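PDB 5ZI1: insecticidal crystal protein Cry7Cal from Bacillus thuringiensis, which is an insecticidal three-domain delta-endotoxin active against the locust Locusta migratoria manilensis and probably binds receptors in the insect gut. Local coordinates for residues 23-27 / 39-43. Residues are numbered along the deposited sequence.
Sequences TFMGF and LFTEV
Residues 23-26 are the last turn of helix 13-26, and Phe-27 follows it. Residues 39-43 lie within helix 33-47. The two helices pack roughly antiparallel, as a helical hairpin. They belong to the alpha-helical bundle of domain I of three-domain Cry toxins, generally held to insert into the membrane. The CA atoms come nearest at Phe-27 and Leu-39, 7.5 Å apart. Thr-23 points toward the second helix. In the m rotamer, Thr-23 CG2 meets Leu-39 CD1 at 3.5 Å. The oxygen of one water donates to Thr-23 OG1 (2.8 Å) and to Glu-42 OE2 (2.7 Å). Thr-23 OG1 is hydrogen-bonded to Ser-19 O as well. Phe-24 leaves its backbone sideways, with chi1 at m. The ring then reaches across, placing Phe-24 CZ 3.6 Å from Val-43 CG2 and Phe-24 CE1 4.1 Å from Leu-39 CD2. Helix 141-165 of the bundle packs here, with Asn-149 against Phe-24, Leu-150 against Val-43 and Phe-153 against Leu-39. Phe-27 is the first residue to leave helical backbone angles (phi/psi -100/15). Phe-27 N still bonds to Thr-23 O at 3.2 Å. The t rotamer of Phe-27 turns a ring face to Leu-39, whose CB sits 4.2 Å from the centroid, 5° off the normal, in a CH-pi contact. Phe-27 CD2 and Leu-39 CD2 are 3.3 Å apart. Leu-39, itself t,p, thus fits among Thr-23, Phe-24 and Phe-27. Direct contacts are thus mainly carbon to carbon, without a direct hydrogen bond. Apolar packing dominates, and the water adds a polar bridge at the exposed margin.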
ATOM      1  N   THR A  23       5.916   0.556  11.509  1.00 46.18           N
ATOM      2  CA  THR A  23       7.155   0.851  12.219  1.00 52.10           C
ATOM      3  C   THR A  23       8.212   1.447  11.297  1.00 52.87           C
ATOM      4  O   THR A  23       8.835   2.458  11.632  1.00 55.37           O
ATOM      5  CB  THR A  23       7.662  -0.416  12.889  1.00 51.56           C
ATOM      6  OG1 THR A  23       6.578  -1.018  13.593  1.00 51.93           O
ATOM      7  CG2 THR A  23       8.799  -0.106  13.840  1.00 56.72           C
ATOM      8  N   PHE A  24       8.433   0.840  10.133  1.00 49.16           N
ATOM      9  CA  PHE A  24       9.461   1.364   9.242  1.00 52.14           C
ATOM     10  C   PHE A  24       9.042   2.683   8.614  1.00 50.97           C
ATOM     11  O   PHE A  24       9.881   3.562   8.404  1.00 52.59           O
ATOM     12  CB  PHE A  24       9.804   0.334   8.170  1.00 48.68           C
ATOM     13  CG  PHE A  24      10.725  -0.732   8.658  1.00 50.99           C
ATOM     14  CD1 PHE A  24      12.077  -0.465   8.814  1.00 47.82           C
ATOM     15  CD2 PHE A  24      10.246  -1.995   8.979  1.00 47.36           C
ATOM     16  CE1 PHE A  24      12.941  -1.438   9.279  1.00 48.35           C
ATOM     17  CE2 PHE A  24      11.104  -2.978   9.444  1.00 46.74           C
ATOM     18  CZ  PHE A  24      12.457  -2.699   9.588  1.00 49.35           C
ATOM     19  N   MET A  25       7.753   2.846   8.307  1.00 51.33           N
ATOM     20  CA  MET A  25       7.287   4.141   7.818  1.00 52.62           C
ATOM     21  C   MET A  25       7.444   5.220   8.887  1.00 54.11           C
ATOM     22  O   MET A  25       7.783   6.371   8.578  1.00 55.58           O
ATOM     23  CB  MET A  25       5.823   4.058   7.372  1.00 50.89           C
ATOM     24  CG  MET A  25       5.542   3.071   6.269  1.00 51.22           C
ATOM     25  SD  MET A  25       3.917   3.330   5.510  1.00 50.94           S
ATOM     26  CE  MET A  25       4.040   5.002   4.906  1.00 40.11           C
ATOM     27  N   GLY A  26       7.190   4.871  10.151  1.00 53.12           N
ATOM     28  CA  GLY A  26       7.286   5.861  11.201  1.00 55.34           C
ATOM     29  C   GLY A  26       8.705   6.334  11.413  1.00 55.76           C
ATOM     30  O   GLY A  26       8.932   7.485  11.785  1.00 63.09           O
ATOM     31  N   PHE A  27       9.675   5.463  11.175  1.00 54.68           N
ATOM     32  CA  PHE A  27      11.081   5.783  11.355  1.00 62.35           C
ATOM     33  C   PHE A  27      11.769   6.124  10.028  1.00 60.50           C
ATOM     34  O   PHE A  27      13.001   6.156   9.963  1.00 62.60           O
ATOM     35  CB  PHE A  27      11.771   4.605  12.061  1.00 56.23           C
ATOM     36  CG  PHE A  27      13.159   4.910  12.584  1.00 67.75           C
ATOM     37  CD1 PHE A  27      13.339   5.443  13.851  1.00 63.53           C
ATOM     38  CD2 PHE A  27      14.295   4.623  11.821  1.00 70.67           C
ATOM     39  CE1 PHE A  27      14.620   5.703  14.332  1.00 72.08           C
ATOM     40  CE2 PHE A  27      15.569   4.888  12.292  1.00 68.27           C
ATOM     41  CZ  PHE A  27      15.735   5.427  13.550  1.00 68.09           C
ATOM     42  N   LEU A  39      14.560   1.187  17.095  1.00 62.88           N
ATOM     43  CA  LEU A  39      13.939   0.544  15.943  1.00 60.09           C
ATOM     44  C   LEU A  39      14.355  -0.921  15.841  1.00 60.89           C
ATOM     45  O   LEU A  39      13.517  -1.803  15.624  1.00 59.90           O
ATOM     46  CB  LEU A  39      14.288   1.292  14.658  1.00 63.15           C
ATOM     47  CG  LEU A  39      13.673   0.629  13.424  1.00 65.40           C
ATOM     48  CD1 LEU A  39      12.173   0.605  13.575  1.00 66.58           C
ATOM     49  CD2 LEU A  39      14.051   1.323  12.139  1.00 60.74           C
ATOM     50  N   PHE A  40      15.648  -1.202  16.009  1.00 58.23           N
ATOM     51  CA  PHE A  40      16.117  -2.580  15.934  1.00 56.14           C
ATOM     52  C   PHE A  40      15.433  -3.450  16.986  1.00 60.13           C
ATOM     53  O   PHE A  40      14.838  -4.482  16.662  1.00 58.44           O
ATOM     54  CB  PHE A  40      17.631  -2.630  16.098  1.00 54.54           C
ATOM     55  CG  PHE A  40      18.405  -2.543  14.799  1.00 60.16           C
ATOM     56  CD1 PHE A  40      18.394  -3.596  13.894  1.00 53.58           C
ATOM     57  CD2 PHE A  40      19.179  -1.418  14.508  1.00 60.72           C
ATOM     58  CE1 PHE A  40      19.117  -3.516  12.709  1.00 59.47           C
ATOM     59  CE2 PHE A  40      19.913  -1.326  13.333  1.00 57.67           C
ATOM     60  CZ  PHE A  40      19.888  -2.374  12.429  1.00 57.64           C
ATOM     61  N   THR A  41      15.503  -3.044  18.261  1.00 60.99           N
ATOM     62  CA  THR A  41      14.878  -3.827  19.327  1.00 63.47           C
ATOM     63  C   THR A  41      13.384  -3.999  19.091  1.00 60.67           C
ATOM     64  O   THR A  41      12.841  -5.096  19.263  1.00 62.63           O
ATOM     65  CB  THR A  41      15.112  -3.168  20.683  1.00 62.91           C
ATOM     66  OG1 THR A  41      14.551  -1.850  20.658  1.00 68.20           O
ATOM     67  CG2 THR A  41      16.604  -3.093  21.001  1.00 60.02           C
ATOM     68  N   GLU A  42      12.708  -2.926  18.683  1.00 60.65           N
ATOM     69  CA  GLU A  42      11.305  -3.018  18.284  1.00 62.91           C
ATOM     70  C   GLU A  42      11.113  -4.054  17.182  1.00 60.69           C
ATOM     71  O   GLU A  42      10.219  -4.909  17.258  1.00 58.29           O
ATOM     72  CB  GLU A  42      10.840  -1.642  17.807  1.00 65.01           C
ATOM     73  CG  GLU A  42       9.395  -1.282  18.048  1.00 70.02           C
ATOM     74  CD  GLU A  42       9.162   0.234  17.975  1.00 73.04           C
ATOM     75  OE1 GLU A  42      10.119   0.996  17.680  1.00 74.13           O
ATOM     76  OE2 GLU A  42       8.021   0.669  18.225  1.00 82.04           O
ATOM     77  N   VAL A  43      11.958  -3.990  16.145  1.00 56.54           N
ATOM     78  CA  VAL A  43      11.780  -4.806  14.950  1.00 53.50           C
ATOM     79  C   VAL A  43      12.095  -6.266  15.239  1.00 52.87           C
ATOM     80  O   VAL A  43      11.441  -7.173  14.707  1.00 52.41           O
ATOM     81  CB  VAL A  43      12.643  -4.252  13.797  1.00 58.93           C
ATOM     82  CG1 VAL A  43      12.949  -5.324  12.759  1.00 52.72           C
ATOM     83  CG2 VAL A  43      11.933  -3.089  13.131  1.00 60.72           C
TER
HETATM   84  O   HOH W   1       6.636  -0.797  16.373  1.00 62.70           O